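Local coordinates for protein HTH-type transcriptional regulator GadX (Escherichia coli, PDB 3MKL) that binds DNA as a transcriptional regulator, activating about fifteen acid-resistance genes and, depending on growth conditions, able to repress gadW, at residues A[88-93]-A[99-104]; A[24-29]-A[38-43]; A[15-20]-A[60-65]; A[7-12]-A[52-57]. All blocks are in the same frame, centred on the assembly; numbering follows the deposited sequence. Where two conformers were deposited one is given.

Interaction 1 of 4, residues A[88-93]-A[99-104]; sequences YFIYVF and MTPTEY
The ring of F93 meets the start of helix 101-107 on one face and along its edge. P101 CA lies over that face, 4.0 Å from the centroid of the F93 ring and 25° off the ring normal, a CH-pi contact. At the rim the backbone M99 O sits close to the ring plane, 3.1 Å from F93 CD2, and Y104 CB approaches F93 CZ at 3.8 Å, also near that plane. F93 owes this reach to its first torsion: CG lies anti to the backbone N (chi1 -174°), which carries the ring from helix 86-97 across to the next helix. The ring of F89 approaches P101 obliquely, with F89 CE2 3.5 Å from P101 CG, while I90 CG2 adds a looser contact to P101 CD. The proline ring is thus wedged among three side chains of one helix face. T100 and E103 fix the helix start as a capping box: E103 N donates to T100 OG1 at 3.1 Å, and T100 N returns a bond to E103 OE1 with an N-H...O angle of 173°. Helix 86-97 is the second helix of the predicted C-terminal helix-turn-helix; F89 and P101 also touch helix 74-80, and P101 and Y104 rest on helix 51-67.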
loop_
_atom_site.group_PDB
_atom_site.type_symbol
_atom_site.label_atom_id
_atom_site.label_comp_id
_atom_site.label_asym_id
_atom_site.label_seq_id
_atom_site.Cartn_x
_atom_site.Cartn_y
_atom_site.Cartn_z
ATOM N N TYR A 88 -12.528 -1.250 -6.651
ATOM C CA TYR A 88 -11.252 -1.968 -6.526
ATOM C C TYR A 88 -10.676 -1.892 -5.087
ATOM O O TYR A 88 -10.276 -2.926 -4.489
ATOM C CB TYR A 88 -10.239 -1.476 -7.559
ATOM C CG TYR A 88 -8.852 -2.068 -7.347
ATOM C CD1 TYR A 88 -8.569 -3.356 -7.749
ATOM C CD2 TYR A 88 -7.843 -1.337 -6.727
ATOM C CE1 TYR A 88 -7.311 -3.918 -7.577
ATOM C CE2 TYR A 88 -6.553 -1.898 -6.535
ATOM C CZ TYR A 88 -6.306 -3.192 -6.971
ATOM O OH TYR A 88 -5.073 -3.765 -6.798
ATOM N N PHE A 89 -10.637 -0.681 -4.526
ATOM C CA PHE A 89 -10.214 -0.534 -3.129
ATOM C C PHE A 89 -11.027 -1.444 -2.203
ATOM O O PHE A 89 -10.449 -2.159 -1.396
ATOM C CB PHE A 89 -10.307 0.923 -2.656
ATOM C CG PHE A 89 -10.239 1.087 -1.162
ATOM C CD1 PHE A 89 -9.044 0.912 -0.479
ATOM C CD2 PHE A 89 -11.372 1.442 -0.438
ATOM C CE1 PHE A 89 -8.997 1.098 0.910
ATOM C CE2 PHE A 89 -11.319 1.631 0.936
ATOM C CZ PHE A 89 -10.141 1.445 1.604
ATOM N N ILE A 90 -12.359 -1.411 -2.312
ATOM C CA ILE A 90 -13.180 -2.340 -1.521
ATOM C C ILE A 90 -12.757 -3.806 -1.699
ATOM O O ILE A 90 -12.614 -4.541 -0.715
ATOM C CB ILE A 90 -14.732 -2.173 -1.808
ATOM C CG1 ILE A 90 -15.242 -0.794 -1.313
ATOM C CG2 ILE A 90 -15.521 -3.330 -1.185
ATOM C CD1 ILE A 90 -16.624 -0.414 -1.858
ATOM N N TYR A 91 -12.533 -4.219 -2.946
ATOM C CA TYR A 91 -12.113 -5.594 -3.256
ATOM C C TYR A 91 -10.794 -5.993 -2.542
ATOM O O TYR A 91 -10.657 -7.090 -2.002
ATOM C CB TYR A 91 -11.964 -5.771 -4.773
ATOM C CG TYR A 91 -10.955 -6.831 -5.150
ATOM C CD1 TYR A 91 -11.319 -8.191 -5.177
ATOM C CD2 TYR A 91 -9.643 -6.492 -5.505
ATOM C CE1 TYR A 91 -10.385 -9.186 -5.515
ATOM C CE2 TYR A 91 -8.710 -7.494 -5.863
ATOM C CZ TYR A 91 -9.100 -8.822 -5.850
ATOM O OH TYR A 91 -8.217 -9.796 -6.173
ATOM N N VAL A 92 -9.821 -5.092 -2.566
ATOM C CA VAL A 92 -8.513 -5.412 -2.026
ATOM C C VAL A 92 -8.542 -5.368 -0.491
ATOM O O VAL A 92 -7.831 -6.147 0.172
ATOM C CB VAL A 92 -7.456 -4.452 -2.590
ATOM C CG1 VAL A 92 -6.131 -4.683 -1.938
ATOM C CG2 VAL A 92 -7.308 -4.703 -4.084
ATOM N N PHE A 93 -9.364 -4.467 0.058
ATOM C CA PHE A 93 -9.558 -4.399 1.528
ATOM C C PHE A 93 -10.265 -5.640 2.054
ATOM O O PHE A 93 -9.807 -6.262 3.003
ATOM C CB PHE A 93 -10.322 -3.140 1.902
ATOM C CG PHE A 93 -10.456 -2.897 3.392
ATOM C CD1 PHE A 93 -9.664 -1.940 4.025
ATOM C CD2 PHE A 93 -11.413 -3.567 4.138
ATOM C CE1 PHE A 93 -9.815 -1.667 5.382
ATOM C CE2 PHE A 93 -11.585 -3.309 5.506
ATOM C CZ PHE A 93 -10.779 -2.350 6.132
HETATM N N MSE A 99 -13.425 -8.421 5.360
HETATM C CA MSE A 99 -14.652 -7.635 5.417
HETATM C C MSE A 99 -14.487 -6.371 4.584
HETATM O O MSE A 99 -13.368 -5.947 4.321
HETATM C CB MSE A 99 -14.990 -7.269 6.873
HETATM C CG MSE A 99 -13.820 -6.656 7.626
HETATM SE SE MSE A 99 -14.237 -6.076 9.442
HETATM C CE MSE A 99 -15.515 -7.476 9.960
ATOM N N THR A 100 -15.602 -5.782 4.171
ATOM C CA THR A 100 -15.593 -4.519 3.434
ATOM C C THR A 100 -15.155 -3.341 4.334
ATOM O O THR A 100 -15.303 -3.404 5.560
ATOM C CB THR A 100 -16.997 -4.192 2.837
ATOM O OG1 THR A 100 -17.925 -3.956 3.903
ATOM C CG2 THR A 100 -17.519 -5.323 1.965
ATOM N N PRO A 101 -14.623 -2.254 3.724
ATOM C CA PRO A 101 -14.336 -1.064 4.532
ATOM C C PRO A 101 -15.529 -0.604 5.368
ATOM O O PRO A 101 -15.334 -0.165 6.499
ATOM C CB PRO A 101 -13.969 -0.014 3.490
ATOM C CG PRO A 101 -13.407 -0.808 2.350
ATOM C CD PRO A 101 -14.085 -2.133 2.348
ATOM N N THR A 102 -16.741 -0.719 4.816
ATOM C CA THR A 102 -17.950 -0.295 5.498
ATOM C C THR A 102 -18.200 -1.145 6.714
ATOM O O THR A 102 -18.558 -0.613 7.763
ATOM C CB THR A 102 -19.209 -0.336 4.585
ATOM O OG1 THR A 102 -19.076 0.647 3.562
ATOM C CG2 THR A 102 -20.470 -0.022 5.375
ATOM N N GLU A 103 -18.030 -2.462 6.574
ATOM C CA GLU A 103 -18.174 -3.347 7.728
ATOM C C GLU A 103 -17.210 -2.893 8.806
ATOM O O GLU A 103 -17.631 -2.586 9.907
ATOM C CB GLU A 103 -17.937 -4.811 7.364
ATOM C CG GLU A 103 -19.036 -5.426 6.511
ATOM C CD GLU A 103 -18.655 -6.788 5.952
ATOM O OE1 GLU A 103 -18.326 -6.862 4.743
ATOM O OE2 GLU A 103 -18.680 -7.781 6.722
ATOM N N TYR A 104 -15.925 -2.797 8.466
ATOM C CA TYR A 104 -14.898 -2.389 9.439
ATOM C C TYR A 104 -15.215 -1.085 10.180
ATOM O O TYR A 104 -15.001 -0.977 11.393
ATOM C CB TYR A 104 -13.517 -2.274 8.785
ATOM C CG TYR A 104 -12.401 -2.136 9.809
ATOM C CD1 TYR A 104 -11.686 -3.258 10.256
ATOM C CD2 TYR A 104 -12.072 -0.892 10.345
ATOM C CE1 TYR A 104 -10.672 -3.135 11.198
ATOM C CE2 TYR A 104 -11.066 -0.762 11.288
ATOM C CZ TYR A 104 -10.374 -1.884 11.711
ATOM O OH TYR A 104 -9.371 -1.740 12.645
#

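Interaction 2 of 4, residues A[24-29]-A[38-43]; sequences WTLARI and SLLKKK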
loop_
_atom_site.group_PDB
_atom_site.type_symbol
_atom_site.label_atom_id
_atom_site.label_comp_id
_atom_site.label_asym_id
_atom_site.label_seq_id
_atom_site.Cartn_x
_atom_site.Cartn_y
_atom_site.Cartn_z
ATOM N N TRP A 24 3.482 4.642 -7.310
ATOM C CA TRP A 24 4.772 3.954 -7.196
ATOM C C TRP A 24 4.922 2.877 -8.266
ATOM O O TRP A 24 4.000 2.107 -8.517
ATOM C CB TRP A 24 4.944 3.369 -5.804
ATOM C CG TRP A 24 5.203 4.406 -4.755
ATOM C CD1 TRP A 24 4.378 4.750 -3.710
ATOM C CD2 TRP A 24 6.381 5.229 -4.623
ATOM N NE1 TRP A 24 4.966 5.747 -2.944
ATOM C CE2 TRP A 24 6.192 6.054 -3.480
ATOM C CE3 TRP A 24 7.568 5.358 -5.369
ATOM C CZ2 TRP A 24 7.150 6.987 -3.058
ATOM C CZ3 TRP A 24 8.527 6.281 -4.951
ATOM C CH2 TRP A 24 8.308 7.090 -3.800
ATOM N N THR A 25 6.072 2.861 -8.924
ATOM C CA THR A 25 6.406 1.789 -9.843
ATOM C C THR A 25 7.746 1.236 -9.371
ATOM O O THR A 25 8.372 1.810 -8.471
ATOM C CB THR A 25 6.586 2.294 -11.276
ATOM O OG1 THR A 25 7.776 3.089 -11.340
ATOM C CG2 THR A 25 5.354 3.146 -11.770
ATOM N N LEU A 26 8.193 0.145 -9.997
ATOM C CA LEU A 26 9.454 -0.511 -9.625
ATOM C C LEU A 26 10.631 0.451 -9.810
ATOM O O LEU A 26 11.442 0.618 -8.902
ATOM C CB LEU A 26 9.675 -1.768 -10.464
ATOM C CG LEU A 26 11.012 -2.490 -10.330
ATOM C CD1 LEU A 26 11.108 -3.234 -8.942
ATOM C CD2 LEU A 26 11.262 -3.444 -11.553
ATOM N N ALA A 27 10.699 1.063 -10.989
ATOM C CA ALA A 27 11.715 2.048 -11.333
ATOM C C ALA A 27 11.770 3.258 -10.388
ATOM O O ALA A 27 12.849 3.753 -10.089
ATOM C CB ALA A 27 11.529 2.510 -12.774
ATOM N N ARG A 28 10.631 3.745 -9.921
ATOM C CA ARG A 28 10.645 4.971 -9.094
ATOM C C ARG A 28 11.109 4.702 -7.678
ATOM O O ARG A 28 11.853 5.499 -7.106
ATOM C CB ARG A 28 9.293 5.665 -9.093
ATOM C CG ARG A 28 8.918 6.208 -10.452
ATOM C CD ARG A 28 7.438 6.392 -10.566
ATOM N NE ARG A 28 7.135 7.302 -11.663
ATOM C CZ ARG A 28 5.920 7.507 -12.169
ATOM N NH1 ARG A 28 4.868 6.849 -11.694
ATOM N NH2 ARG A 28 5.754 8.382 -13.147
ATOM N N ILE A 29 10.667 3.577 -7.120
ATOM C CA ILE A 29 11.203 3.081 -5.847
ATOM C C ILE A 29 12.711 2.849 -6.001
ATOM O O ILE A 29 13.492 3.318 -5.198
ATOM C CB ILE A 29 10.505 1.783 -5.381
ATOM C CG1 ILE A 29 9.039 2.026 -5.005
ATOM C CG2 ILE A 29 11.209 1.202 -4.143
ATOM C CD1 ILE A 29 8.211 0.691 -5.036
ATOM N N SER A 38 16.212 -3.734 -12.161
ATOM C CA SER A 38 16.490 -5.171 -12.202
ATOM C C SER A 38 17.041 -5.698 -10.877
ATOM O O SER A 38 16.628 -6.753 -10.419
ATOM C CB SER A 38 17.482 -5.511 -13.312
ATOM O OG SER A 38 16.974 -5.073 -14.555
ATOM N N LEU A 39 17.984 -4.982 -10.272
ATOM C CA LEU A 39 18.484 -5.391 -8.951
ATOM C C LEU A 39 17.357 -5.368 -7.903
ATOM O O LEU A 39 17.185 -6.352 -7.161
ATOM C CB LEU A 39 19.721 -4.570 -8.495
ATOM C CG LEU A 39 20.400 -4.944 -7.160
ATOM C CD1 LEU A 39 21.079 -6.336 -7.221
ATOM C CD2 LEU A 39 21.418 -3.885 -6.757
ATOM N N LEU A 40 16.556 -4.297 -7.872
ATOM C CA LEU A 40 15.463 -4.230 -6.872
ATOM C C LEU A 40 14.477 -5.374 -7.027
ATOM O O LEU A 40 14.126 -6.025 -6.046
ATOM C CB LEU A 40 14.743 -2.876 -6.829
ATOM C CG LEU A 40 13.626 -2.829 -5.753
ATOM C CD1 LEU A 40 14.199 -2.891 -4.348
ATOM C CD2 LEU A 40 12.669 -1.625 -5.925
ATOM N N LYS A 41 14.076 -5.661 -8.257
ATOM C CA LYS A 41 13.180 -6.783 -8.493
ATOM C C LYS A 41 13.820 -8.062 -7.972
ATOM O O LYS A 41 13.158 -8.876 -7.360
ATOM C CB LYS A 41 12.878 -6.930 -9.982
ATOM C CG LYS A 41 11.770 -7.917 -10.294
ATOM C CD LYS A 41 11.307 -7.769 -11.751
ATOM C CE LYS A 41 10.412 -8.960 -12.128
ATOM N NZ LYS A 41 10.005 -8.967 -13.561
ATOM N N LYS A 42 15.113 -8.219 -8.225
ATOM C CA LYS A 42 15.830 -9.437 -7.847
ATOM C C LYS A 42 15.846 -9.599 -6.332
ATOM O O LYS A 42 15.482 -10.655 -5.829
ATOM C CB LYS A 42 17.244 -9.449 -8.425
ATOM C CG LYS A 42 17.996 -10.791 -8.321
ATOM C CD LYS A 42 19.290 -10.717 -9.160
ATOM C CE LYS A 42 19.935 -12.084 -9.391
ATOM N NZ LYS A 42 20.844 -12.149 -10.612
ATOM N N LYS A 43 16.231 -8.554 -5.607
ATOM C CA LYS A 43 16.319 -8.644 -4.155
ATOM C C LYS A 43 14.972 -8.879 -3.475
ATOM O O LYS A 43 14.911 -9.604 -2.485
ATOM C CB LYS A 43 17.018 -7.420 -3.547
ATOM C CG LYS A 43 18.482 -7.280 -3.911
ATOM C CD LYS A 43 19.314 -8.483 -3.412
ATOM C CE LYS A 43 20.706 -8.062 -2.941
ATOM N NZ LYS A 43 21.723 -9.168 -3.027
#
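L26 reaches from the first turn of helix 26-32 towards L40 and K41 on helix 37-46, and its branches divide the work. From CB the chain runs to CG, which stands anti to the backbone N (chi1 173°) and so sends both methyls across the gap. CD1 goes in between the two partners, with L26 CD1 3.8 Å from L40 CD2 and 3.9 Å from the backbone K41 N. The other methyl, L26 CD2, lies against the base of the lysine, 4.2 Å from K41 CB, whereas the rest of that extended chain leads away. These are the two helices of the N-terminal helix-turn-helix predicted for this AraC/XylS-type domain, and aliphatic packing of this kind sets one helix against the other. L40 slides past L26 in the opposite sense and carries its CD2 on to I29, where L40 CD2 and I29 CG2 are 3.6 Å apart; there the two side chains cross at about a right angle. T25 caps helix 26-32, its OG1 accepting from R28 N at 3.3 Å, and V12 of helix 8-17 touches both I29 and L40.

Interaction 3 of 4, residues A[15-20]-A[60-65]; sequences VINNNI and MQRALQ
A water molecule is gripped by three groups where R62 meets the end of helix 8-17. It donates to N17 O at 3.0 Å, and accepts from I20 N and, in the modelled conformer of R62, one of two, from R62 NH1, each 3.1 Å from the water oxygen. The carbonyl of N17 and the amide of I20, where helix gives way to loop, are thereby joined to an arginine more than forty residues further along. R62 leaves its helix with CG anti to the backbone N (chi1 -172°), and bends at chi2 and chi3 carry the guanidinium across to N17. There R62 NH2 lies 3.4 Å from N17 OD1, with the amide and guanidinium planes 29° apart. I20 CG2 comes over one guanidinium face, and is also 4.3 Å from R62 CG. I20 and N17 both touch C58 as well, and I20 O receives a hydrogen bond from R59 NH1. In this conformer the water-bridged arginine helps join helix 8-17 to helix 51-67, the long helix linking the two helix-turn-helix units of an AraC-type DNA-binding domain.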
loop_
_atom_site.group_PDB
_atom_site.type_symbol
_atom_site.label_atom_id
_atom_site.label_comp_id
_atom_site.label_asym_id
_atom_site.label_seq_id
_atom_site.Cartn_x
_atom_site.Cartn_y
_atom_site.Cartn_z
ATOM N N VAL A 15 10.192 3.823 1.743
ATOM C CA VAL A 15 10.031 4.721 0.619
ATOM C C VAL A 15 8.539 4.981 0.389
ATOM O O VAL A 15 8.101 6.121 0.351
ATOM C CB VAL A 15 10.657 4.101 -0.646
ATOM C CG1 VAL A 15 10.353 4.953 -1.880
ATOM C CG2 VAL A 15 12.142 3.879 -0.427
ATOM N N ILE A 16 7.768 3.900 0.261
ATOM C CA ILE A 16 6.333 3.967 -0.015
ATOM C C ILE A 16 5.556 4.755 1.052
ATOM O O ILE A 16 4.733 5.593 0.713
ATOM C CB ILE A 16 5.713 2.558 -0.151
ATOM C CG1 ILE A 16 6.379 1.785 -1.302
ATOM C CG2 ILE A 16 4.189 2.675 -0.326
ATOM C CD1 ILE A 16 5.885 0.338 -1.466
ATOM N N ASN A 17 5.833 4.492 2.327
ATOM C CA ASN A 17 5.122 5.178 3.426
ATOM C C ASN A 17 5.415 6.666 3.576
ATOM O O ASN A 17 4.698 7.371 4.302
ATOM C CB ASN A 17 5.322 4.457 4.759
ATOM C CG ASN A 17 4.493 3.202 4.853
ATOM O OD1 ASN A 17 3.374 3.155 4.325
ATOM N ND2 ASN A 17 5.041 2.157 5.502
ATOM N N ASN A 18 6.453 7.145 2.895
ATOM C CA ASN A 18 6.750 8.567 2.850
ATOM C C ASN A 18 5.727 9.341 2.024
ATOM O O ASN A 18 5.532 10.535 2.240
ATOM C CB ASN A 18 8.160 8.804 2.305
ATOM C CG ASN A 18 9.249 8.666 3.383
ATOM O OD1 ASN A 18 8.979 8.265 4.524
ATOM N ND2 ASN A 18 10.492 8.991 3.012
ATOM N N ASN A 19 5.076 8.644 1.092
ATOM C CA ASN A 19 4.058 9.208 0.210
ATOM C C ASN A 19 3.238 8.058 -0.357
ATOM O O ASN A 19 3.547 7.506 -1.433
ATOM C CB ASN A 19 4.710 10.012 -0.918
ATOM C CG ASN A 19 3.703 10.831 -1.726
ATOM O OD1 ASN A 19 2.486 10.725 -1.541
ATOM N ND2 ASN A 19 4.219 11.653 -2.644
ATOM N N ILE A 20 2.208 7.681 0.391
ATOM C CA ILE A 20 1.462 6.449 0.124
ATOM C C ILE A 20 0.658 6.528 -1.178
ATOM O O ILE A 20 0.666 5.575 -1.958
ATOM C CB ILE A 20 0.540 6.044 1.333
ATOM C CG1 ILE A 20 0.240 4.539 1.318
ATOM C CG2 ILE A 20 -0.757 6.857 1.356
ATOM C CD1 ILE A 20 1.295 3.694 1.995
HETATM N N MSE A 60 -3.113 -0.951 2.658
HETATM C CA MSE A 60 -4.095 -1.502 3.605
HETATM C C MSE A 60 -3.798 -1.065 5.025
HETATM O O MSE A 60 -4.715 -0.850 5.818
HETATM C CB MSE A 60 -4.196 -3.026 3.525
HETATM C CG MSE A 60 -4.683 -3.548 2.204
HETATM SE SE MSE A 60 -6.414 -2.857 1.660
HETATM C CE MSE A 60 -5.959 -1.390 0.498
ATOM N N GLN A 61 -2.519 -0.922 5.340
ATOM C CA GLN A 61 -2.132 -0.527 6.680
ATOM C C GLN A 61 -2.559 0.914 6.957
ATOM O O GLN A 61 -2.994 1.235 8.076
ATOM C CB GLN A 61 -0.631 -0.746 6.888
ATOM C CG GLN A 61 -0.272 -2.237 7.071
ATOM C CD GLN A 61 1.223 -2.493 7.265
ATOM O OE1 GLN A 61 2.065 -1.811 6.696
ATOM N NE2 GLN A 61 1.549 -3.492 8.065
ATOM N N ARG A 62 -2.457 1.769 5.937
ATOM C CA ARG A 62 -2.863 3.173 6.045
ATOM C C ARG A 62 -4.379 3.298 6.094
ATOM O O ARG A 62 -4.916 4.153 6.809
ATOM C CB ARG A 62 -2.298 4.000 4.890
ATOM C CG ARG A 62 -2.510 5.508 5.020
ATOM C CD ARG A 62 -1.730 6.109 6.198
ATOM N NE ARG A 62 -0.342 5.640 6.240
ATOM C CZ ARG A 62 0.721 6.358 5.869
ATOM N NH1 ARG A 62 0.576 7.603 5.432
ATOM N NH2 ARG A 62 1.934 5.828 5.945
ATOM N N ALA A 63 -5.063 2.434 5.338
ATOM C CA ALA A 63 -6.524 2.411 5.303
ATOM C C ALA A 63 -7.140 2.209 6.683
ATOM O O ALA A 63 -8.186 2.782 6.965
ATOM C CB ALA A 63 -7.031 1.367 4.332
ATOM N N LEU A 64 -6.503 1.399 7.530
ATOM C CA LEU A 64 -6.967 1.201 8.917
ATOM C C LEU A 64 -6.970 2.482 9.739
ATOM O O LEU A 64 -7.858 2.683 10.559
ATOM C CB LEU A 64 -6.137 0.136 9.648
ATOM C CG LEU A 64 -6.902 -1.156 9.919
ATOM C CD1 LEU A 64 -7.656 -1.605 8.679
ATOM C CD2 LEU A 64 -5.983 -2.248 10.453
ATOM N N GLN A 65 -5.983 3.343 9.499
ATOM C CA GLN A 65 -5.831 4.597 10.240
ATOM C C GLN A 65 -6.873 5.644 9.845
ATOM O O GLN A 65 -7.266 6.463 10.667
ATOM C CB GLN A 65 -4.421 5.167 10.036
ATOM C CG GLN A 65 -3.301 4.196 10.375
ATOM C CD GLN A 65 -1.927 4.836 10.357
ATOM O OE1 GLN A 65 -1.600 5.653 9.483
ATOM N NE2 GLN A 65 -1.100 4.455 11.325
HETATM O O HOH W 1 2.383 8.962 3.262
#

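Interaction 4 of 4, residues A[7-12]-A[52-57]; sequences NMRTRV and SQLLTE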
loop_
_atom_site.group_PDB
_atom_site.type_symbol
_atom_site.label_atom_id
_atom_site.label_comp_id
_atom_site.label_asym_id
_atom_site.label_seq_id
_atom_site.Cartn_x
_atom_site.Cartn_y
_atom_site.Cartn_z
ATOM N N ASN A 7 16.418 -4.932 5.912
ATOM C CA ASN A 7 16.310 -5.740 4.691
ATOM C C ASN A 7 15.547 -4.999 3.576
ATOM O O ASN A 7 15.098 -3.861 3.764
ATOM C CB ASN A 7 15.689 -7.109 5.000
ATOM C CG ASN A 7 14.248 -7.007 5.465
ATOM O OD1 ASN A 7 13.499 -6.126 5.035
ATOM N ND2 ASN A 7 13.849 -7.913 6.349
HETATM N N MSE A 8 15.399 -5.629 2.419
HETATM C CA MSE A 8 14.999 -4.871 1.232
HETATM C C MSE A 8 13.524 -4.479 1.243
HETATM O O MSE A 8 13.185 -3.358 0.892
HETATM C CB MSE A 8 15.360 -5.604 -0.058
HETATM C CG MSE A 8 15.212 -4.738 -1.302
HETATM SE SE MSE A 8 16.461 -3.232 -1.357
HETATM C CE MSE A 8 18.121 -4.250 -1.151
ATOM N N ARG A 9 12.663 -5.394 1.668
ATOM C CA ARG A 9 11.240 -5.098 1.800
ATOM C C ARG A 9 10.951 -3.943 2.786
ATOM O O ARG A 9 10.086 -3.104 2.508
ATOM C CB ARG A 9 10.419 -6.359 2.125
ATOM C CG ARG A 9 10.735 -7.109 3.448
ATOM C CD ARG A 9 10.007 -8.504 3.477
ATOM N NE ARG A 9 8.568 -8.363 3.215
ATOM C CZ ARG A 9 7.737 -9.302 2.738
ATOM N NH1 ARG A 9 6.459 -8.983 2.554
ATOM N NH2 ARG A 9 8.148 -10.542 2.445
ATOM N N THR A 10 11.682 -3.908 3.905
ATOM C CA THR A 10 11.599 -2.806 4.886
ATOM C C THR A 10 11.971 -1.449 4.283
ATOM O O THR A 10 11.266 -0.469 4.499
ATOM C CB THR A 10 12.477 -3.078 6.128
ATOM O OG1 THR A 10 12.006 -4.268 6.765
ATOM C CG2 THR A 10 12.413 -1.928 7.135
ATOM N N ARG A 11 13.068 -1.409 3.520
ATOM C CA ARG A 11 13.531 -0.160 2.885
ATOM C C ARG A 11 12.560 0.387 1.845
ATOM O O ARG A 11 12.399 1.598 1.738
ATOM C CB ARG A 11 14.918 -0.335 2.264
ATOM C CG ARG A 11 16.006 -0.431 3.299
ATOM C CD ARG A 11 17.264 -0.968 2.692
ATOM N NE ARG A 11 17.903 0.034 1.846
ATOM C CZ ARG A 11 18.816 -0.245 0.920
ATOM N NH1 ARG A 11 19.196 -1.500 0.721
ATOM N NH2 ARG A 11 19.346 0.735 0.192
ATOM N N VAL A 12 11.941 -0.520 1.090
ATOM C CA VAL A 12 10.896 -0.225 0.113
ATOM C C VAL A 12 9.615 0.278 0.810
ATOM O O VAL A 12 9.070 1.296 0.426
ATOM C CB VAL A 12 10.592 -1.477 -0.774
ATOM C CG1 VAL A 12 9.297 -1.302 -1.564
ATOM C CG2 VAL A 12 11.733 -1.769 -1.717
ATOM N N SER A 52 4.743 -4.464 -5.894
ATOM C CA SER A 52 3.292 -4.269 -5.920
ATOM C C SER A 52 2.595 -4.894 -4.717
ATOM O O SER A 52 1.597 -4.368 -4.242
ATOM C CB SER A 52 2.665 -4.730 -7.236
ATOM O OG SER A 52 3.066 -6.047 -7.560
ATOM N N GLN A 53 3.132 -5.994 -4.202
ATOM C CA GLN A 53 2.573 -6.604 -3.011
ATOM C C GLN A 53 2.821 -5.698 -1.839
ATOM O O GLN A 53 1.926 -5.476 -1.023
ATOM C CB GLN A 53 3.129 -8.011 -2.771
ATOM C CG GLN A 53 2.402 -9.035 -3.635
ATOM C CD GLN A 53 2.975 -10.433 -3.562
ATOM O OE1 GLN A 53 4.121 -10.631 -3.154
ATOM N NE2 GLN A 53 2.172 -11.422 -3.984
ATOM N N LEU A 54 4.031 -5.160 -1.774
ATOM C CA LEU A 54 4.406 -4.265 -0.688
ATOM C C LEU A 54 3.577 -2.987 -0.730
ATOM O O LEU A 54 3.130 -2.513 0.300
ATOM C CB LEU A 54 5.904 -3.975 -0.728
ATOM C CG LEU A 54 6.784 -5.195 -0.400
ATOM C CD1 LEU A 54 8.246 -4.825 -0.504
ATOM C CD2 LEU A 54 6.466 -5.796 0.998
ATOM N N LEU A 55 3.377 -2.447 -1.929
ATOM C CA LEU A 55 2.514 -1.284 -2.118
ATOM C C LEU A 55 1.143 -1.514 -1.483
ATOM O O LEU A 55 0.693 -0.731 -0.621
ATOM C CB LEU A 55 2.385 -0.927 -3.608
ATOM C CG LEU A 55 1.795 0.433 -4.018
ATOM C CD1 LEU A 55 2.415 1.590 -3.226
ATOM C CD2 LEU A 55 1.968 0.684 -5.543
ATOM N N THR A 56 0.500 -2.607 -1.893
ATOM C CA THR A 56 -0.830 -2.953 -1.414
ATOM C C THR A 56 -0.852 -3.038 0.106
ATOM O O THR A 56 -1.710 -2.459 0.744
ATOM C CB THR A 56 -1.337 -4.272 -2.069
ATOM O OG1 THR A 56 -1.640 -4.015 -3.451
ATOM C CG2 THR A 56 -2.559 -4.818 -1.370
ATOM N N GLU A 57 0.112 -3.741 0.672
ATOM C CA GLU A 57 0.169 -3.945 2.105
ATOM C C GLU A 57 0.298 -2.629 2.877
ATOM O O GLU A 57 -0.404 -2.407 3.860
ATOM C CB GLU A 57 1.292 -4.925 2.428
ATOM C CG GLU A 57 0.878 -6.373 2.116
ATOM C CD GLU A 57 2.017 -7.273 1.641
ATOM O OE1 GLU A 57 3.202 -7.018 1.969
ATOM O OE2 GLU A 57 1.708 -8.268 0.956
#
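L54 places its two methyls against R9 and V12, one turn apart on helix 8-17. L54 CD1 lies 3.8 Å from V12 CG1 and 3.7 Å from R9 CB, while the other methyl, L54 CD2, lies by the guanidinium, 3.5 Å from R9 NH1. Both partners cross the leucine at about a right angle. Beyond this leucine contact, R9 NH1 and E57 OE1 form a long salt bridge; the edge-on, nearly coplanar approach (planes 17° apart) suits such a pair, but at 3.8 Å the attraction is probably modest. R9 is carried there by CG lying between the backbone N and carbonyl carbon (chi1 61°) and by a bend at chi3. Further out, N7 caps the helix: its OD1 accepts from T10 N at 3.1 Å, nearly in line with the C=O bond. E47 accepts from M8 N too. The segments 8-12 and 52-57, on helices 8-17 and 51-67, cross at -54° with axes 10.5 Å apart at their closest. L40 of helix 37-46 packs on M8, and on the far helix E57 touches Y96 of helix 86-97.

Interactions 3 and 4 join the same two helices, 8-17 and 51-67, their centres about 6 and 8 Å from that of the chain, yet differ in chemistry: 4 mixes leucine packing with a long salt bridge, 3 depends on an arginine and a bridging water. Interactions 1 and 2 lie further out, about 14 and 15 Å from the chain's centre and on opposite sides of it, each still with buried side chains at its middle (F93 and P101; I29 and L40). Interaction 2, nested along the chain within the loops that 3 and 4 close, is aliphatic and touches 4 through W24 and L55. Interaction 1 is the aromatic one, built on a proline that meets two phenylalanine rings. Helix 51-67 connects the halves: M60 packs on F93, and T56 on V92.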